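Local coordinates for S-M checkpoint control protein rad4 (Schizosaccharomyces pombe, PDB 4BU0) that serves as a phosphopeptide-binding adaptor, its BRCT domains recognising phosphorylated Crb2 to establish the DNA damage checkpoint, and is essential for DNA replication, at residues L135-A144 and W158-L168. Residues are numbered along the deposited sequence; the frame is centred on the assembly and turned at random.
Sequences LTRDVTHLIA and WKINVVCVEWL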
loop_
_atom_site.group_PDB
_atom_site.type_symbol
_atom_site.label_atom_id
_atom_site.label_comp_id
_atom_site.label_asym_id
_atom_site.label_seq_id
_atom_site.Cartn_x
_atom_site.Cartn_y
_atom_site.Cartn_z
ATOM N N LEU A 135 -17.389 -8.798 -7.412
ATOM C CA LEU A 135 -16.433 -8.088 -8.256
ATOM C C LEU A 135 -17.105 -6.848 -8.820
ATOM O O LEU A 135 -18.188 -6.952 -9.410
ATOM C CB LEU A 135 -15.921 -8.983 -9.394
ATOM C CG LEU A 135 -14.823 -8.362 -10.242
ATOM C CD1 LEU A 135 -13.466 -8.348 -9.518
ATOM C CD2 LEU A 135 -14.650 -9.132 -11.519
ATOM N N THR A 136 -16.477 -5.703 -8.615
ATOM C CA THR A 136 -16.911 -4.413 -9.159
ATOM C C THR A 136 -15.719 -3.767 -9.821
ATOM O O THR A 136 -14.568 -4.198 -9.643
ATOM C CB THR A 136 -17.516 -3.499 -8.095
ATOM O OG1 THR A 136 -16.541 -3.304 -7.091
ATOM C CG2 THR A 136 -18.791 -4.068 -7.466
ATOM N N ARG A 137 -15.985 -2.703 -10.607
ATOM C CA ARG A 137 -14.932 -2.073 -11.399
ATOM C C ARG A 137 -13.838 -1.422 -10.533
ATOM O O ARG A 137 -12.771 -1.161 -11.069
ATOM C CB ARG A 137 -15.509 -1.056 -12.431
ATOM C CG ARG A 137 -16.475 -0.027 -11.892
ATOM C CD ARG A 137 -17.253 0.604 -13.048
ATOM N NE ARG A 137 -18.050 1.743 -12.595
ATOM C CZ ARG A 137 -17.626 3.002 -12.587
ATOM N NH1 ARG A 137 -16.402 3.301 -13.007
ATOM N NH2 ARG A 137 -18.421 3.971 -12.152
ATOM N N ASP A 138 -14.079 -1.197 -9.247
ATOM C CA ASP A 138 -13.076 -0.569 -8.387
ATOM C C ASP A 138 -12.229 -1.603 -7.629
ATOM O O ASP A 138 -11.351 -1.216 -6.843
ATOM C CB ASP A 138 -13.719 0.431 -7.430
ATOM C CG ASP A 138 -14.687 -0.137 -6.443
ATOM O OD1 ASP A 138 -15.270 -1.189 -6.729
ATOM O OD2 ASP A 138 -14.923 0.517 -5.409
ATOM N N VAL A 139 -12.417 -2.922 -7.913
ATOM C CA VAL A 139 -11.534 -3.913 -7.298
ATOM C C VAL A 139 -10.140 -3.733 -7.883
ATOM O O VAL A 139 -9.980 -3.463 -9.096
ATOM C CB VAL A 139 -12.116 -5.333 -7.537
ATOM C CG1 VAL A 139 -11.068 -6.442 -7.355
ATOM C CG2 VAL A 139 -13.347 -5.562 -6.639
ATOM N N THR A 140 -9.106 -3.887 -7.034
ATOM C CA THR A 140 -7.740 -3.699 -7.494
ATOM C C THR A 140 -7.074 -5.025 -7.845
ATOM O O THR A 140 -6.159 -5.067 -8.684
ATOM C CB THR A 140 -6.904 -2.938 -6.451
ATOM O OG1 THR A 140 -6.780 -3.701 -5.246
ATOM C CG2 THR A 140 -7.500 -1.544 -6.138
ATOM N N HIS A 141 -7.473 -6.105 -7.132
ATOM C CA HIS A 141 -6.882 -7.419 -7.351
ATOM C C HIS A 141 -7.912 -8.483 -7.231
ATOM O O HIS A 141 -8.611 -8.525 -6.227
ATOM C CB HIS A 141 -5.774 -7.734 -6.312
ATOM C CG HIS A 141 -4.636 -6.751 -6.323
ATOM N ND1 HIS A 141 -4.755 -5.499 -5.718
ATOM C CD2 HIS A 141 -3.413 -6.846 -6.911
ATOM C CE1 HIS A 141 -3.582 -4.886 -5.926
ATOM N NE2 HIS A 141 -2.748 -5.662 -6.641
ATOM N N LEU A 142 -7.977 -9.356 -8.233
ATOM C CA LEU A 142 -8.789 -10.553 -8.143
ATOM C C LEU A 142 -7.841 -11.734 -7.941
ATOM O O LEU A 142 -7.032 -11.984 -8.824
ATOM C CB LEU A 142 -9.611 -10.734 -9.445
ATOM C CG LEU A 142 -10.378 -12.061 -9.511
ATOM C CD1 LEU A 142 -11.455 -12.122 -8.473
ATOM C CD2 LEU A 142 -10.964 -12.283 -10.918
ATOM N N ILE A 143 -7.922 -12.418 -6.795
ATOM C CA ILE A 143 -7.098 -13.608 -6.572
ATOM C C ILE A 143 -7.898 -14.778 -7.095
ATOM O O ILE A 143 -9.017 -15.027 -6.605
ATOM C CB ILE A 143 -6.745 -13.766 -5.084
ATOM C CG1 ILE A 143 -5.937 -12.540 -4.567
ATOM C CG2 ILE A 143 -5.958 -15.087 -4.906
ATOM C CD1 ILE A 143 -5.740 -12.566 -3.044
ATOM N N ALA A 144 -7.347 -15.494 -8.074
ATOM C CA ALA A 144 -8.083 -16.555 -8.741
ATOM C C ALA A 144 -7.440 -17.907 -8.535
ATOM O O ALA A 144 -6.218 -18.007 -8.598
ATOM C CB ALA A 144 -8.149 -16.254 -10.236
ATOM N N TRP A 158 -12.548 -5.397 -17.459
ATOM C CA TRP A 158 -12.348 -4.163 -16.695
ATOM C C TRP A 158 -10.859 -3.847 -16.461
ATOM O O TRP A 158 -10.543 -2.884 -15.742
ATOM C CB TRP A 158 -13.053 -4.261 -15.330
ATOM C CG TRP A 158 -14.532 -4.025 -15.360
ATOM C CD1 TRP A 158 -15.228 -3.281 -16.271
ATOM C CD2 TRP A 158 -15.495 -4.490 -14.400
ATOM N NE1 TRP A 158 -16.561 -3.242 -15.929
ATOM C CE2 TRP A 158 -16.759 -3.993 -14.800
ATOM C CE3 TRP A 158 -15.423 -5.324 -13.269
ATOM C CZ2 TRP A 158 -17.935 -4.266 -14.088
ATOM C CZ3 TRP A 158 -16.593 -5.635 -12.589
ATOM C CH2 TRP A 158 -17.824 -5.070 -12.965
ATOM N N LYS A 159 -9.956 -4.701 -17.005
ATOM C CA LYS A 159 -8.496 -4.556 -16.867
ATOM C C LYS A 159 -8.071 -4.574 -15.390
ATOM O O LYS A 159 -7.197 -3.812 -14.956
ATOM C CB LYS A 159 -7.990 -3.288 -17.597
ATOM C CG LYS A 159 -8.279 -3.377 -19.106
ATOM C CD LYS A 159 -7.645 -2.253 -19.925
ATOM C CE LYS A 159 -8.295 -2.102 -21.288
ATOM N NZ LYS A 159 -8.299 -3.370 -22.080
ATOM N N ILE A 160 -8.740 -5.456 -14.607
ATOM C CA ILE A 160 -8.411 -5.643 -13.196
ATOM C C ILE A 160 -7.338 -6.721 -13.094
ATOM O O ILE A 160 -7.436 -7.742 -13.765
ATOM C CB ILE A 160 -9.669 -6.023 -12.401
ATOM C CG1 ILE A 160 -10.671 -4.844 -12.359
ATOM C CG2 ILE A 160 -9.300 -6.527 -10.986
ATOM C CD1 ILE A 160 -12.030 -5.217 -11.841
ATOM N N ASN A 161 -6.322 -6.489 -12.240
ATOM C CA ASN A 161 -5.262 -7.472 -12.011
ATOM C C ASN A 161 -5.838 -8.809 -11.583
ATOM O O ASN A 161 -6.660 -8.837 -10.648
ATOM C CB ASN A 161 -4.341 -6.983 -10.886
ATOM C CG ASN A 161 -3.626 -5.686 -11.124
ATOM O OD1 ASN A 161 -3.285 -5.345 -12.273
ATOM N ND2 ASN A 161 -3.374 -4.939 -10.042
ATOM N N VAL A 162 -5.399 -9.900 -12.234
ATOM C CA VAL A 162 -5.780 -11.254 -11.862
ATOM C C VAL A 162 -4.506 -11.921 -11.444
ATOM O O VAL A 162 -3.576 -12.021 -12.247
ATOM C CB VAL A 162 -6.485 -12.020 -12.993
ATOM C CG1 VAL A 162 -6.891 -13.416 -12.503
ATOM C CG2 VAL A 162 -7.717 -11.236 -13.483
ATOM N N VAL A 163 -4.429 -12.311 -10.169
ATOM C CA VAL A 163 -3.205 -12.906 -9.641
ATOM C C VAL A 163 -3.494 -14.207 -8.918
ATOM O O VAL A 163 -4.627 -14.462 -8.485
ATOM C CB VAL A 163 -2.527 -11.914 -8.650
ATOM C CG1 VAL A 163 -2.026 -10.659 -9.363
ATOM C CG2 VAL A 163 -3.447 -11.523 -7.471
ATOM N N CYS A 164 -2.460 -15.033 -8.771
ATOM C CA CYS A 164 -2.591 -16.193 -7.897
ATOM C C CYS A 164 -2.332 -15.751 -6.446
ATOM O O CYS A 164 -1.835 -14.635 -6.199
ATOM C CB CYS A 164 -1.670 -17.328 -8.303
ATOM S SG CYS A 164 0.063 -16.899 -8.201
ATOM N N VAL A 165 -2.699 -16.613 -5.492
ATOM C CA VAL A 165 -2.638 -16.236 -4.092
ATOM C C VAL A 165 -1.191 -15.928 -3.620
ATOM O O VAL A 165 -1.004 -15.234 -2.628
ATOM C CB VAL A 165 -3.354 -17.265 -3.191
ATOM C CG1 VAL A 165 -2.599 -18.596 -3.150
ATOM C CG2 VAL A 165 -3.623 -16.701 -1.796
ATOM N N GLU A 166 -0.177 -16.440 -4.334
ATOM C CA GLU A 166 1.210 -16.162 -3.978
ATOM C C GLU A 166 1.491 -14.657 -3.985
ATOM O O GLU A 166 2.336 -14.186 -3.234
ATOM C CB GLU A 166 2.117 -16.896 -4.965
ATOM C CG GLU A 166 3.591 -16.940 -4.571
ATOM C CD GLU A 166 3.975 -17.638 -3.274
ATOM O OE1 GLU A 166 3.138 -18.344 -2.668
ATOM O OE2 GLU A 166 5.108 -17.374 -2.813
ATOM N N TRP A 167 0.719 -13.882 -4.768
ATOM C CA TRP A 167 0.857 -12.425 -4.715
ATOM C C TRP A 167 0.617 -11.912 -3.299
ATOM O O TRP A 167 1.327 -11.035 -2.807
ATOM C CB TRP A 167 -0.148 -11.760 -5.676
ATOM C CG TRP A 167 -0.309 -10.287 -5.407
ATOM C CD1 TRP A 167 0.523 -9.281 -5.819
ATOM C CD2 TRP A 167 -1.352 -9.660 -4.641
ATOM N NE1 TRP A 167 0.090 -8.072 -5.315
ATOM C CE2 TRP A 167 -1.056 -8.280 -4.578
ATOM C CE3 TRP A 167 -2.508 -10.145 -3.996
ATOM C CZ2 TRP A 167 -1.862 -7.376 -3.873
ATOM C CZ3 TRP A 167 -3.314 -9.252 -3.306
ATOM C CH2 TRP A 167 -2.989 -7.885 -3.250
ATOM N N LEU A 168 -0.446 -12.435 -2.674
ATOM C CA LEU A 168 -0.779 -12.010 -1.336
ATOM C C LEU A 168 0.281 -12.423 -0.329
ATOM O O LEU A 168 0.697 -11.599 0.496
ATOM C CB LEU A 168 -2.146 -12.622 -0.957
ATOM C CG LEU A 168 -2.634 -12.304 0.473
ATOM C CD1 LEU A 168 -2.873 -10.807 0.664
ATOM C CD2 LEU A 168 -3.937 -13.070 0.765
HETATM O O HOH W 1 -11.818 -1.164 -13.819
HETATM O O HOH W 2 -4.428 -18.799 -6.430
#
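Leu142 and Val162 pair as parallel strand neighbours where 141-144 and 161-163 close the beta-alpha-beta unit of the second BRCT domain; helix 150-157 makes the crossover, and 161-163 is an edge strand of the four-stranded parallel sheet. Asn161 O accepts from Leu142 N in a nearly straight bond (2.8 Å, N-H...O 174°), Val163 N donates to Leu142 O, and Val163 O accepts from Ala144 N (2.9 Å). On one face of the sheet the His141 imidazole makes an offset stack with the six-membered ring of Trp167, centroids 4.0 Å apart and planes at 16°. Thr140 OG1 hydrogen-bonds His141 ND1, which fixes the ring's rotation; Trp167 NE1 is bound by Leu178 O. Ile143 CD1 meets the edge of the same indole at CZ3 (4.1 Å). At the other end, the start of the type I turn 136-139, Thr136 and Arg137, lies on Trp158, beside the bound phosphopeptide: Arg137 reaches an acidic peptide side chain with NE, and Leu135, Thr136 and Trp158 pack against apolar side chains of the peptide. A water bridges Arg137 O and Trp158 O. Arg137 CB sits over the five-membered ring of Trp158, 4.0 Å from its centroid and 14° off the normal.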